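Local coordinates for 6-phosphogluconate dehydrogenase NAD-binding (Dyadobacter fermentans, PDB 4GBJ), which probably acts as an NAD- or NADP-dependent oxidoreductase of the 6-phosphogluconate and 3-hydroxyisobutyrate dehydrogenase kind, at residues 82-87 with 109-114; 93-98 with 116-121; 32-37 with 50-55; 74-79 with 104-109. All coordinates share one frame; numbering follows the deposited sequence.

Interaction 1: residues 82-87 with 109-114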
loop_
_atom_site.group_PDB
_atom_site.type_symbol
_atom_site.label_atom_id
_atom_site.label_comp_id
_atom_site.label_asym_id
_atom_site.label_seq_id
_atom_site.Cartn_x
_atom_site.Cartn_y
_atom_site.Cartn_z
ATOM N N GLU B 82 1.102 -22.354 36.740
ATOM C CA GLU B 82 1.971 -23.465 37.117
ATOM C C GLU B 82 3.066 -23.698 36.069
ATOM O O GLU B 82 4.185 -24.014 36.448
ATOM C CB GLU B 82 1.178 -24.758 37.397
ATOM C CG GLU B 82 0.603 -25.442 36.169
ATOM C CD GLU B 82 -0.663 -26.237 36.442
ATOM O OE1 GLU B 82 -1.734 -25.854 35.914
ATOM O OE2 GLU B 82 -0.592 -27.213 37.226
ATOM N N LEU B 83 2.795 -23.453 34.788
ATOM C CA LEU B 83 3.806 -23.595 33.764
ATOM C C LEU B 83 4.810 -22.427 33.851
ATOM O O LEU B 83 6.021 -22.669 33.856
ATOM C CB LEU B 83 3.188 -23.701 32.371
ATOM C CG LEU B 83 4.228 -23.970 31.259
ATOM C CD1 LEU B 83 3.632 -24.817 30.139
ATOM C CD2 LEU B 83 4.751 -22.675 30.641
ATOM N N VAL B 84 4.314 -21.192 33.988
ATOM C CA VAL B 84 5.145 -19.980 34.120
ATOM C C VAL B 84 6.010 -20.076 35.420
ATOM O O VAL B 84 7.169 -19.647 35.470
ATOM C CB VAL B 84 4.239 -18.707 34.134
ATOM C CG1 VAL B 84 5.047 -17.437 34.348
ATOM C CG2 VAL B 84 3.420 -18.584 32.848
ATOM N N GLU B 85 5.436 -20.602 36.459
ATOM C CA GLU B 85 6.161 -20.806 37.709
ATOM C C GLU B 85 7.323 -21.789 37.506
ATOM O O GLU B 85 8.409 -21.562 38.060
ATOM C CB GLU B 85 5.228 -21.317 38.788
ATOM C CG GLU B 85 5.994 -21.641 40.055
ATOM C CD GLU B 85 5.167 -21.907 41.296
ATOM O OE1 GLU B 85 4.019 -22.394 41.181
ATOM O OE2 GLU B 85 5.709 -21.677 42.396
ATOM N N LYS B 86 7.126 -22.851 36.697
ATOM C CA LYS B 86 8.238 -23.761 36.446
ATOM C C LYS B 86 9.328 -23.012 35.660
ATOM O O LYS B 86 10.473 -23.092 36.034
ATOM C CB LYS B 86 7.788 -25.003 35.715
ATOM C CG LYS B 86 8.867 -26.059 35.676
ATOM C CD LYS B 86 8.351 -27.301 35.056
ATOM C CE LYS B 86 9.402 -28.365 35.001
ATOM N NZ LYS B 86 8.903 -29.557 34.284
ATOM N N LEU B 87 8.968 -22.245 34.627
ATOM C CA LEU B 87 9.924 -21.387 33.864
ATOM C C LEU B 87 10.762 -20.521 34.845
ATOM O O LEU B 87 11.966 -20.409 34.685
ATOM C CB LEU B 87 9.167 -20.505 32.873
ATOM C CG LEU B 87 10.017 -19.615 31.990
ATOM C CD1 LEU B 87 11.047 -20.430 31.200
ATOM C CD2 LEU B 87 9.145 -18.793 31.082
ATOM N N GLN B 109 2.918 -9.750 32.929
ATOM C CA GLN B 109 2.749 -9.437 34.356
ATOM C C GLN B 109 2.878 -10.757 35.176
ATOM O O GLN B 109 3.642 -10.818 36.126
ATOM C CB GLN B 109 1.400 -8.695 34.588
ATOM C CG GLN B 109 1.547 -7.470 35.508
ATOM C CD GLN B 109 1.903 -7.843 36.947
ATOM O OE1 GLN B 109 1.051 -8.341 37.712
ATOM N NE2 GLN B 109 3.140 -7.569 37.384
ATOM N N VAL B 110 2.231 -11.838 34.725
ATOM C CA VAL B 110 2.250 -13.127 35.417
ATOM C C VAL B 110 3.672 -13.706 35.425
ATOM O O VAL B 110 4.099 -14.252 36.439
ATOM C CB VAL B 110 1.223 -14.134 34.826
ATOM C CG1 VAL B 110 1.324 -15.513 35.506
ATOM C CG2 VAL B 110 -0.199 -13.584 34.937
ATOM N N HIS B 111 4.430 -13.528 34.339
ATOM C CA HIS B 111 5.813 -14.005 34.277
ATOM C C HIS B 111 6.666 -13.327 35.344
ATOM O O HIS B 111 7.444 -13.991 35.995
ATOM C CB HIS B 111 6.415 -13.788 32.872
ATOM C CG HIS B 111 5.954 -14.767 31.832
ATOM N ND1 HIS B 111 4.611 -14.903 31.498
ATOM C CD2 HIS B 111 6.680 -15.603 31.042
ATOM C CE1 HIS B 111 4.563 -15.824 30.543
ATOM N NE2 HIS B 111 5.784 -16.236 30.201
ATOM N N GLU B 112 6.528 -12.014 35.513
ATOM C CA GLU B 112 7.276 -11.261 36.546
ATOM C C GLU B 112 6.959 -11.680 37.978
ATOM O O GLU B 112 7.778 -11.415 38.855
ATOM C CB GLU B 112 7.024 -9.747 36.423
ATOM C CG GLU B 112 7.587 -9.134 35.144
ATOM C CD GLU B 112 9.069 -9.333 34.832
ATOM O OE1 GLU B 112 9.440 -9.204 33.638
ATOM O OE2 GLU B 112 9.862 -9.596 35.771
ATOM N N TRP B 113 5.807 -12.324 38.237
ATOM C CA TRP B 113 5.499 -12.813 39.583
ATOM C C TRP B 113 6.498 -13.859 40.022
ATOM O O TRP B 113 6.786 -13.976 41.216
ATOM C CB TRP B 113 4.113 -13.463 39.652
ATOM C CG TRP B 113 2.934 -12.622 39.283
ATOM C CD1 TRP B 113 2.879 -11.265 39.138
ATOM C CD2 TRP B 113 1.595 -13.090 39.169
ATOM N NE1 TRP B 113 1.617 -10.889 38.736
ATOM C CE2 TRP B 113 0.793 -11.983 38.802
ATOM C CE3 TRP B 113 1.003 -14.354 39.278
ATOM C CZ2 TRP B 113 -0.574 -12.106 38.542
ATOM C CZ3 TRP B 113 -0.357 -14.475 39.030
ATOM C CH2 TRP B 113 -1.131 -13.362 38.655
ATOM N N TYR B 114 6.967 -14.675 39.047
ATOM C CA TYR B 114 7.933 -15.761 39.283
ATOM C C TYR B 114 9.373 -15.402 38.872
ATOM O O TYR B 114 10.215 -16.291 38.831
ATOM C CB TYR B 114 7.454 -16.987 38.487
ATOM C CG TYR B 114 6.075 -17.390 38.953
ATOM C CD1 TYR B 114 5.870 -17.857 40.248
ATOM C CD2 TYR B 114 4.958 -17.172 38.158
ATOM C CE1 TYR B 114 4.592 -18.071 40.745
ATOM C CE2 TYR B 114 3.682 -17.491 38.605
ATOM C CZ TYR B 114 3.498 -17.915 39.914
ATOM O OH TYR B 114 2.254 -18.202 40.412
#
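Val84 carries CG1 anti to its backbone N (chi1 177°), which sends that methyl across to helix 101-113, while His111 has CG anti to its carbonyl carbon (chi1 -76°), beside its own backbone N. The two side chains cross at about a right angle. Val84 CG1 lies over one face of the imidazole, 3.9 Å from the ring centroid and displaced toward the rim, in a CH-pi contact. The same methyl reaches the helix backbone, 3.5 Å from His111 CA, and CG2 of Val84 sits 3.8 Å from His111 CE1. Valine suits this place because the two methyls of a beta-branched residue can meet one ring together. Leu87 CD2 adds a lighter contact at His111 CD2, 4.0 Å away.

Next to Val84, Glu85 lies across the ring of Tyr114, which follows His111 by about one turn. Its CB stands over the ring centre, 3.8 Å from the centroid, and CG packs on Tyr114 CD1; the carboxylate follows near CE1, its plane 26° from that of the ring. Trp113 CB backs the opposite face of the tyrosine. The imidazole is fixed by polar partners too, ND1 bonding to Leu107 O and NE2 to His93 ND1. The axes of segments 82-87 and 109-113 approach to 9.0 Å and cross at -51°, a packing of neighbouring helices on one side of the sheet, as found in Rossmann-type domains.

Interaction 2: residues 93-98 with 116-121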
loop_
_atom_site.group_PDB
_atom_site.type_symbol
_atom_site.label_atom_id
_atom_site.label_comp_id
_atom_site.label_asym_id
_atom_site.label_seq_id
_atom_site.Cartn_x
_atom_site.Cartn_y
_atom_site.Cartn_z
ATOM N N HIS B 93 10.478 -16.243 27.994
ATOM C CA HIS B 93 9.476 -16.739 27.070
ATOM C C HIS B 93 9.424 -15.806 25.862
ATOM O O HIS B 93 9.142 -14.628 26.027
ATOM C CB HIS B 93 8.100 -16.816 27.762
ATOM C CG HIS B 93 6.948 -17.146 26.837
ATOM N ND1 HIS B 93 5.630 -16.974 27.242
ATOM C CD2 HIS B 93 6.947 -17.689 25.587
ATOM C CE1 HIS B 93 4.883 -17.325 26.204
ATOM N NE2 HIS B 93 5.637 -17.782 25.190
ATOM N N VAL B 94 9.778 -16.309 24.690
ATOM C CA VAL B 94 9.722 -15.596 23.406
ATOM C C VAL B 94 8.389 -15.980 22.774
ATOM O O VAL B 94 8.191 -17.089 22.290
ATOM C CB VAL B 94 10.931 -15.923 22.507
ATOM C CG1 VAL B 94 10.939 -15.028 21.269
ATOM C CG2 VAL B 94 12.228 -15.758 23.281
ATOM N N SER B 95 7.467 -15.061 22.828
ATOM C CA SER B 95 6.087 -15.285 22.469
ATOM C C SER B 95 5.855 -14.725 21.068
ATOM O O SER B 95 5.770 -13.514 20.857
ATOM C CB SER B 95 5.213 -14.629 23.534
ATOM O OG SER B 95 3.822 -14.780 23.288
HETATM N N MSE B 96 5.847 -15.596 20.107
HETATM C CA MSE B 96 5.772 -15.192 18.681
HETATM C C MSE B 96 4.378 -15.213 18.071
HETATM O O MSE B 96 4.229 -14.841 16.913
HETATM C CB MSE B 96 6.685 -16.065 17.883
HETATM C CG MSE B 96 8.116 -16.021 18.425
HETATM SE SE MSE B 96 9.380 -16.866 17.240
HETATM C CE MSE B 96 8.809 -18.618 17.500
ATOM N N SER B 97 3.358 -15.571 18.833
ATOM C CA SER B 97 2.016 -15.603 18.277
ATOM C C SER B 97 1.494 -14.188 17.946
ATOM O O SER B 97 1.838 -13.224 18.630
ATOM C CB SER B 97 1.065 -16.231 19.285
ATOM O OG SER B 97 1.483 -17.532 19.653
ATOM N N THR B 98 0.611 -14.087 16.965
ATOM C CA THR B 98 -0.066 -12.822 16.663
ATOM C C THR B 98 -1.230 -12.678 17.630
ATOM O O THR B 98 -2.302 -13.256 17.453
ATOM C CB THR B 98 -0.538 -12.761 15.242
ATOM O OG1 THR B 98 0.573 -13.006 14.393
ATOM C CG2 THR B 98 -1.182 -11.436 14.917
ATOM N N ALA B 116 10.379 -14.455 35.926
ATOM C CA ALA B 116 10.581 -14.803 34.514
ATOM C C ALA B 116 10.293 -13.573 33.644
ATOM O O ALA B 116 9.706 -12.600 34.128
ATOM C CB ALA B 116 9.671 -15.961 34.120
ATOM N N HIS B 117 10.659 -13.618 32.364
ATOM C CA HIS B 117 10.458 -12.482 31.471
ATOM C C HIS B 117 9.716 -12.901 30.218
ATOM O O HIS B 117 10.109 -13.845 29.538
ATOM C CB HIS B 117 11.799 -11.839 31.071
ATOM C CG HIS B 117 12.709 -11.531 32.217
ATOM N ND1 HIS B 117 12.499 -10.434 33.006
ATOM C CD2 HIS B 117 13.845 -12.151 32.622
ATOM C CE1 HIS B 117 13.488 -10.418 33.886
ATOM N NE2 HIS B 117 14.287 -11.471 33.732
ATOM N N TYR B 118 8.681 -12.146 29.886
ATOM C CA TYR B 118 7.922 -12.331 28.677
ATOM C C TYR B 118 8.429 -11.385 27.614
ATOM O O TYR B 118 8.503 -10.191 27.857
ATOM C CB TYR B 118 6.453 -12.069 28.950
ATOM C CG TYR B 118 5.574 -12.246 27.737
ATOM C CD1 TYR B 118 4.889 -13.434 27.521
ATOM C CD2 TYR B 118 5.330 -11.186 26.868
ATOM C CE1 TYR B 118 3.956 -13.552 26.507
ATOM C CE2 TYR B 118 4.477 -11.333 25.777
ATOM C CZ TYR B 118 3.787 -12.516 25.606
ATOM O OH TYR B 118 2.936 -12.693 24.550
ATOM N N VAL B 119 8.800 -11.912 26.465
ATOM C CA VAL B 119 9.214 -11.082 25.314
ATOM C C VAL B 119 8.188 -11.223 24.201
ATOM O O VAL B 119 7.994 -12.330 23.710
ATOM C CB VAL B 119 10.612 -11.465 24.828
ATOM C CG1 VAL B 119 10.945 -10.770 23.505
ATOM C CG2 VAL B 119 11.644 -11.096 25.888
ATOM N N GLY B 120 7.522 -10.123 23.850
ATOM C CA GLY B 120 6.599 -10.086 22.726
ATOM C C GLY B 120 7.399 -10.121 21.457
ATOM O O GLY B 120 8.328 -9.322 21.311
ATOM N N ALA B 121 7.214 -11.163 20.636
ATOM C CA ALA B 121 8.118 -11.376 19.481
ATOM C C ALA B 121 7.380 -11.780 18.228
ATOM O O ALA B 121 7.763 -12.749 17.591
ATOM C CB ALA B 121 9.166 -12.425 19.819
#
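Backbone hydrogen bonds between His93-Ser95 and His117-Ala121 alternate in the ladder of parallel strands. His93 N donates to His117 O and His93 O accepts from Val119 N at 2.8 Å; Ser95 N then donates to Val119 O, and Ser95 O accepts from Ala121 N. The first three are nearly straight, whereas the last closes at 151° with its donor tilted from the carbonyl plane, where both chains leave regular pairing. Just beyond, Met96 CA, in a selenomethionine, makes a CA-H...O contact of 3.3 Å with Ala121 O.

Polar and aromatic groups share the face of His93, Ser95 and Tyr118. The hydroxyls Ser95 OG and Tyr118 OH are hydrogen-bonded at 2.6 Å, and Tyr118 OH also bonds to Ser104 OG, so the buried phenol has two partners. With CG anti to the backbone N (chi1 -180°), the tyrosine starts out alongside His93, in the same direction. Its edge faces the imidazole in an offset edge-to-face pair, planes at 86°. Serine is small enough to approach both rings, CB over part of an imidazole face and near Tyr118 CZ.

Apolar contact falls on the Val94 face, where Val94 CG1 meets Ala121 CB at 3.5 Å, tighter than usual; alanine's single methyl suits so close an approach. His93 NE2 bonds to Ser67 OG in strand 64-67, helix 101-113 packs against Tyr118, and helix 143-153 lies against Val94 and Val119.

Interaction 3: residues 32-37 with 50-55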
loop_
_atom_site.group_PDB
_atom_site.type_symbol
_atom_site.label_atom_id
_atom_site.label_comp_id
_atom_site.label_asym_id
_atom_site.label_seq_id
_atom_site.Cartn_x
_atom_site.Cartn_y
_atom_site.Cartn_z
ATOM N N VAL B 32 13.662 -29.066 22.844
ATOM C CA VAL B 32 12.679 -29.976 23.427
ATOM C C VAL B 32 11.346 -29.368 22.989
ATOM O O VAL B 32 11.012 -28.223 23.338
ATOM C CB VAL B 32 12.825 -30.270 24.938
ATOM C CG1 VAL B 32 12.850 -29.006 25.790
ATOM C CG2 VAL B 32 11.759 -31.256 25.409
ATOM N N VAL B 33 10.660 -30.090 22.099
ATOM C CA VAL B 33 9.489 -29.585 21.405
ATOM C C VAL B 33 8.212 -30.235 21.868
ATOM O O VAL B 33 8.206 -31.283 22.507
ATOM C CB VAL B 33 9.642 -29.680 19.881
ATOM C CG1 VAL B 33 10.950 -29.036 19.423
ATOM C CG2 VAL B 33 9.530 -31.124 19.366
ATOM N N TRP B 34 7.123 -29.550 21.577
ATOM C CA TRP B 34 5.772 -29.964 21.940
ATOM C C TRP B 34 4.779 -29.350 20.993
ATOM O O TRP B 34 4.966 -28.231 20.497
ATOM C CB TRP B 34 5.441 -29.556 23.374
ATOM C CG TRP B 34 4.036 -29.858 23.816
ATOM C CD1 TRP B 34 3.610 -30.961 24.497
ATOM C CD2 TRP B 34 2.889 -29.002 23.680
ATOM N NE1 TRP B 34 2.265 -30.862 24.772
ATOM C CE2 TRP B 34 1.799 -29.662 24.298
ATOM C CE3 TRP B 34 2.673 -27.747 23.090
ATOM C CZ2 TRP B 34 0.515 -29.127 24.310
ATOM C CZ3 TRP B 34 1.402 -27.201 23.132
ATOM C CH2 TRP B 34 0.334 -27.899 23.715
ATOM N N ASN B 35 3.700 -30.067 20.775
ATOM C CA ASN B 35 2.621 -29.581 19.934
ATOM C C ASN B 35 1.339 -30.265 20.342
ATOM O O ASN B 35 1.385 -31.453 20.673
ATOM C CB ASN B 35 2.971 -29.865 18.472
ATOM C CG ASN B 35 2.132 -29.088 17.501
ATOM O OD1 ASN B 35 2.099 -27.857 17.533
ATOM N ND2 ASN B 35 1.489 -29.765 16.568
ATOM N N ARG B 36 0.190 -29.546 20.294
ATOM C CA ARG B 36 -1.125 -30.128 20.621
ATOM C C ARG B 36 -1.379 -31.401 19.758
ATOM O O ARG B 36 -2.005 -32.342 20.236
ATOM C CB ARG B 36 -2.239 -29.088 20.415
ATOM C CG ARG B 36 -3.554 -29.409 21.130
ATOM C CD ARG B 36 -3.658 -28.874 22.559
ATOM N NE ARG B 36 -3.799 -29.952 23.548
ATOM C CZ ARG B 36 -4.329 -29.828 24.768
ATOM N NH1 ARG B 36 -4.805 -28.653 25.184
ATOM N NH2 ARG B 36 -4.399 -30.882 25.576
ATOM N N THR B 37 -0.862 -31.427 18.510
ATOM C CA THR B 37 -0.911 -32.575 17.588
ATOM C C THR B 37 0.482 -33.177 17.611
ATOM O O THR B 37 1.402 -32.605 17.022
ATOM C CB THR B 37 -1.356 -32.119 16.183
ATOM O OG1 THR B 37 -2.532 -31.319 16.316
ATOM C CG2 THR B 37 -1.598 -33.293 15.228
ATOM N N THR B 50 14.191 -33.329 20.788
ATOM C CA THR B 50 13.519 -34.291 21.673
ATOM C C THR B 50 12.036 -33.833 21.791
ATOM O O THR B 50 11.752 -32.645 21.675
ATOM C CB THR B 50 14.258 -34.388 23.014
ATOM O OG1 THR B 50 14.643 -33.074 23.438
ATOM C CG2 THR B 50 15.503 -35.257 22.919
ATOM N N VAL B 51 11.106 -34.779 21.964
ATOM C CA VAL B 51 9.672 -34.504 22.050
ATOM C C VAL B 51 9.161 -34.886 23.424
ATOM O O VAL B 51 9.653 -35.854 24.002
ATOM C CB VAL B 51 8.930 -35.296 20.934
ATOM C CG1 VAL B 51 7.417 -35.307 21.141
ATOM C CG2 VAL B 51 9.251 -34.725 19.570
ATOM N N VAL B 52 8.157 -34.149 23.940
ATOM C CA VAL B 52 7.511 -34.476 25.214
ATOM C C VAL B 52 6.000 -34.525 25.000
ATOM O O VAL B 52 5.481 -33.917 24.076
ATOM C CB VAL B 52 7.892 -33.547 26.398
ATOM C CG1 VAL B 52 9.361 -33.716 26.778
ATOM C CG2 VAL B 52 7.567 -32.091 26.116
ATOM N N GLU B 53 5.309 -35.270 25.860
ATOM C CA GLU B 53 3.861 -35.470 25.794
ATOM C C GLU B 53 3.088 -34.270 26.354
ATOM O O GLU B 53 2.008 -33.971 25.839
ATOM C CB GLU B 53 3.487 -36.753 26.570
ATOM C CG GLU B 53 2.084 -37.260 26.281
ATOM C CD GLU B 53 1.840 -38.642 26.847
ATOM O OE1 GLU B 53 2.212 -38.873 28.020
ATOM O OE2 GLU B 53 1.282 -39.496 26.119
ATOM N N ASN B 54 3.619 -33.610 27.418
ATOM C CA ASN B 54 2.984 -32.436 28.052
ATOM C C ASN B 54 3.911 -31.210 28.004
ATOM O O ASN B 54 5.097 -31.330 28.270
ATOM C CB ASN B 54 2.609 -32.755 29.495
ATOM C CG ASN B 54 1.624 -33.889 29.601
ATOM O OD1 ASN B 54 0.510 -33.812 29.083
ATOM N ND2 ASN B 54 2.002 -34.964 30.262
ATOM N N ALA B 55 3.380 -30.047 27.649
ATOM C CA ALA B 55 4.174 -28.824 27.517
ATOM C C ALA B 55 5.045 -28.482 28.758
ATOM O O ALA B 55 6.174 -28.011 28.592
ATOM C CB ALA B 55 3.272 -27.644 27.194
HETATM O O HOH W 1 4.072 -32.948 21.323
HETATM O O HOH W 2 1.661 -33.767 22.586
#
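A beta-alpha-beta unit made of strand 31-34, helix 42-46 and strand 50-51 brings these residues together at the edge of the Rossmann-type sheet. Val33 N donates to Thr50 O at 2.8 Å, and Val33 O accepts from Val52 N in a longer bond, pairing the strands in parallel. Beta-branched residues, suited to extended chains, line both faces: Val32 CG2 meets Val52 CG1 at 3.7 Å, while Val33 CG2 touches Val51 CG2 at 3.6 Å.

Beyond the pairing, Trp34 takes over the contact with the chain that leaves the strand; CG anti to the backbone N (chi1 176°) starts its indole toward segment 50-55. Ala55 CB sits over one face of the indole, 3.9 Å from the centroid of the five-membered ring, in a CH-pi contact; a small methyl lets the backbone come this close. Arg36 N lies above the opposite face. At the edge, Trp34 NE1 donates to Glu53 O at 3.3 Å, a bent bond (135°) whose acceptor is near the ring plane but whose donor lies above the carbonyl plane. Two waters help to span the widening gap, one between Asn35 N and Val52 O, the other between Asn35 O and Glu53 O.

Strand 8-11 pairs with strand 31-34 on its inner side, and Asn35 OD1 accepts from Leu13 N. Trp34 and Ala55 both pack on Leu78 of helix 72-78 and on Leu11.

Interaction 4: residues 74-79 with 104-109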
loop_
_atom_site.group_PDB
_atom_site.type_symbol
_atom_site.label_atom_id
_atom_site.label_comp_id
_atom_site.label_asym_id
_atom_site.label_seq_id
_atom_site.Cartn_x
_atom_site.Cartn_y
_atom_site.Cartn_z
ATOM N N ALA B 74 -5.226 -19.762 22.872
ATOM C CA ALA B 74 -4.246 -20.842 22.871
ATOM C C ALA B 74 -3.020 -20.483 23.767
ATOM O O ALA B 74 -2.527 -21.337 24.495
ATOM C CB ALA B 74 -3.786 -21.155 21.457
ATOM N N VAL B 75 -2.589 -19.216 23.772
ATOM C CA VAL B 75 -1.411 -18.808 24.571
ATOM C C VAL B 75 -1.773 -18.783 26.045
ATOM O O VAL B 75 -1.001 -19.255 26.897
ATOM C CB VAL B 75 -0.824 -17.457 24.088
ATOM C CG1 VAL B 75 0.379 -17.061 24.932
ATOM C CG2 VAL B 75 -0.423 -17.536 22.614
ATOM N N GLU B 76 -2.942 -18.244 26.368
ATOM C CA GLU B 76 -3.394 -18.179 27.765
ATOM C C GLU B 76 -3.638 -19.566 28.360
ATOM O O GLU B 76 -3.349 -19.771 29.530
ATOM C CB GLU B 76 -4.667 -17.363 27.881
ATOM C CG GLU B 76 -4.450 -15.885 27.625
ATOM C CD GLU B 76 -5.756 -15.107 27.526
ATOM O OE1 GLU B 76 -6.787 -15.608 28.032
ATOM O OE2 GLU B 76 -5.759 -14.012 26.923
ATOM N N GLU B 77 -4.179 -20.508 27.554
ATOM C CA GLU B 77 -4.467 -21.890 28.010
ATOM C C GLU B 77 -3.167 -22.608 28.340
ATOM O O GLU B 77 -3.098 -23.404 29.267
ATOM C CB GLU B 77 -5.243 -22.661 26.914
ATOM C CG GLU B 77 -5.234 -24.193 26.988
ATOM C CD GLU B 77 -5.955 -24.873 25.836
ATOM O OE1 GLU B 77 -6.055 -24.264 24.745
ATOM O OE2 GLU B 77 -6.378 -26.038 26.010
ATOM N N LEU B 78 -2.148 -22.374 27.536
ATOM C CA LEU B 78 -0.883 -23.037 27.728
ATOM C C LEU B 78 -0.058 -22.382 28.823
ATOM O O LEU B 78 0.511 -23.077 29.646
ATOM C CB LEU B 78 -0.113 -23.006 26.413
ATOM C CG LEU B 78 1.132 -23.854 26.378
ATOM C CD1 LEU B 78 0.795 -25.303 26.712
ATOM C CD2 LEU B 78 1.805 -23.744 25.036
ATOM N N PHE B 79 0.027 -21.059 28.833
ATOM C CA PHE B 79 0.832 -20.355 29.804
ATOM C C PHE B 79 0.072 -20.097 31.125
ATOM O O PHE B 79 -0.129 -18.954 31.571
ATOM C CB PHE B 79 1.413 -19.073 29.184
ATOM C CG PHE B 79 2.571 -19.476 28.301
ATOM C CD1 PHE B 79 3.843 -19.597 28.821
ATOM C CD2 PHE B 79 2.353 -19.947 27.013
ATOM C CE1 PHE B 79 4.890 -20.092 28.042
ATOM C CE2 PHE B 79 3.412 -20.468 26.241
ATOM C CZ PHE B 79 4.657 -20.566 26.781
ATOM N N SER B 104 -0.554 -9.880 25.796
ATOM C CA SER B 104 0.870 -9.917 26.095
ATOM C C SER B 104 1.214 -9.240 27.397
ATOM O O SER B 104 1.952 -9.816 28.169
ATOM C CB SER B 104 1.661 -9.246 24.985
ATOM O OG SER B 104 1.696 -10.150 23.897
ATOM N N ARG B 105 0.673 -8.033 27.645
ATOM C CA ARG B 105 0.945 -7.281 28.871
ATOM C C ARG B 105 0.419 -8.039 30.085
ATOM O O ARG B 105 1.080 -8.045 31.099
ATOM C CB ARG B 105 0.313 -5.897 28.795
ATOM C CG ARG B 105 0.934 -4.987 27.726
ATOM C CD ARG B 105 -0.005 -3.794 27.448
ATOM N NE ARG B 105 0.571 -2.885 26.451
ATOM C CZ ARG B 105 -0.116 -2.114 25.607
ATOM N NH1 ARG B 105 -1.448 -2.095 25.634
ATOM N NH2 ARG B 105 0.522 -1.343 24.740
ATOM N N GLN B 106 -0.741 -8.714 29.967
ATOM C CA GLN B 106 -1.325 -9.504 31.068
ATOM C C GLN B 106 -0.444 -10.679 31.392
ATOM O O GLN B 106 -0.084 -10.854 32.537
ATOM C CB GLN B 106 -2.715 -10.021 30.684
ATOM C CG GLN B 106 -3.821 -8.996 30.744
ATOM C CD GLN B 106 -5.118 -9.571 30.195
ATOM O OE1 GLN B 106 -5.181 -10.734 29.740
ATOM N NE2 GLN B 106 -6.193 -8.776 30.251
ATOM N N LEU B 107 -0.051 -11.460 30.362
ATOM C CA LEU B 107 0.839 -12.607 30.546
ATOM C C LEU B 107 2.206 -12.186 31.063
ATOM O O LEU B 107 2.753 -12.856 31.942
ATOM C CB LEU B 107 0.996 -13.405 29.255
ATOM C CG LEU B 107 -0.261 -14.143 28.816
ATOM C CD1 LEU B 107 -0.150 -14.556 27.383
ATOM C CD2 LEU B 107 -0.544 -15.356 29.722
ATOM N N ALA B 108 2.744 -11.062 30.559
ATOM C CA ALA B 108 4.062 -10.555 31.017
ATOM C C ALA B 108 4.052 -10.246 32.466
ATOM O O ALA B 108 5.061 -10.466 33.179
ATOM C CB ALA B 108 4.463 -9.296 30.237
ATOM N N GLN B 109 2.918 -9.750 32.929
ATOM C CA GLN B 109 2.749 -9.437 34.356
ATOM C C GLN B 109 2.878 -10.757 35.176
ATOM O O GLN B 109 3.642 -10.818 36.126
ATOM C CB GLN B 109 1.400 -8.695 34.588
ATOM C CG GLN B 109 1.547 -7.470 35.508
ATOM C CD GLN B 109 1.903 -7.843 36.947
ATOM O OE1 GLN B 109 1.051 -8.341 37.712
ATOM N NE2 GLN B 109 3.140 -7.569 37.384
#
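Helix 74-78 and helix 104-109 run almost parallel, their N-to-C directions 12° apart, but their axes come no closer than 11.2 Å. Even the nearest alpha carbons, Glu76 CA and Leu107 CA, are 7.5 Å apart, and no hydrogen bond joins the two segments. At Phe79 the first chain leaves helical geometry, its N still bonded to Val75 O.

Across so wide a spacing, long side chains must do the bridging, and Leu107 is the main one. Chi1 (-69°) places CG anti to the carbonyl carbon and chi2 (164°) carries CD1 on toward the other helix, where each methyl finds a different neighbour. CD1 meets Val75 CG1 at 3.5 Å, the two side chains crossing at a slant. CD2 lies near the last turn, 4.1 Å from Phe79 O and 4.2 Å from Phe79 CB, and makes a looser approach of 4.5 Å to Glu76 CA. Leucine suits the position because its branch lies far enough from the backbone to span the gap, whereas Val75, short and branched at CB, holds its CG1 methyl near the backbone to receive it. Toward solvent, Glu76 and Gln106 border the apolar patch with polar ends, their nearest atoms OE2 and OE1 being 4.4 Å apart.

On the inner side the Phe79 ring stacks on His93 of strand 92-95 and also meets His111, Leu78 touches Leu11 of strand 8-11, and Leu107 reaches Tyr118 of strand 117-124. Both helices thus rest on the sheet, and Arg105 of helix 101-113 bonds to Asn198 of the second subunit.

How the interactions relate
From the N terminus, interaction 3 comes first and closes a short loop around helix 42-46, ending before the others open. The remaining three interlock. Interaction 4 opens at helix 72-78, interaction 1 at helix 81-87 and interaction 2 at strand 92-95, and each closes in that order, so all three loops cross. Interactions 4 and 1 use successive parts of helix 101-113 and share Gln109; interaction 2 pairs the strands flanking that helix, so the three contacts tie helices 72-78 and 81-87 to one beta-alpha-beta unit. The edge unit of interaction 3 is joined to interaction 4 by an Arg36-Glu77 salt bridge.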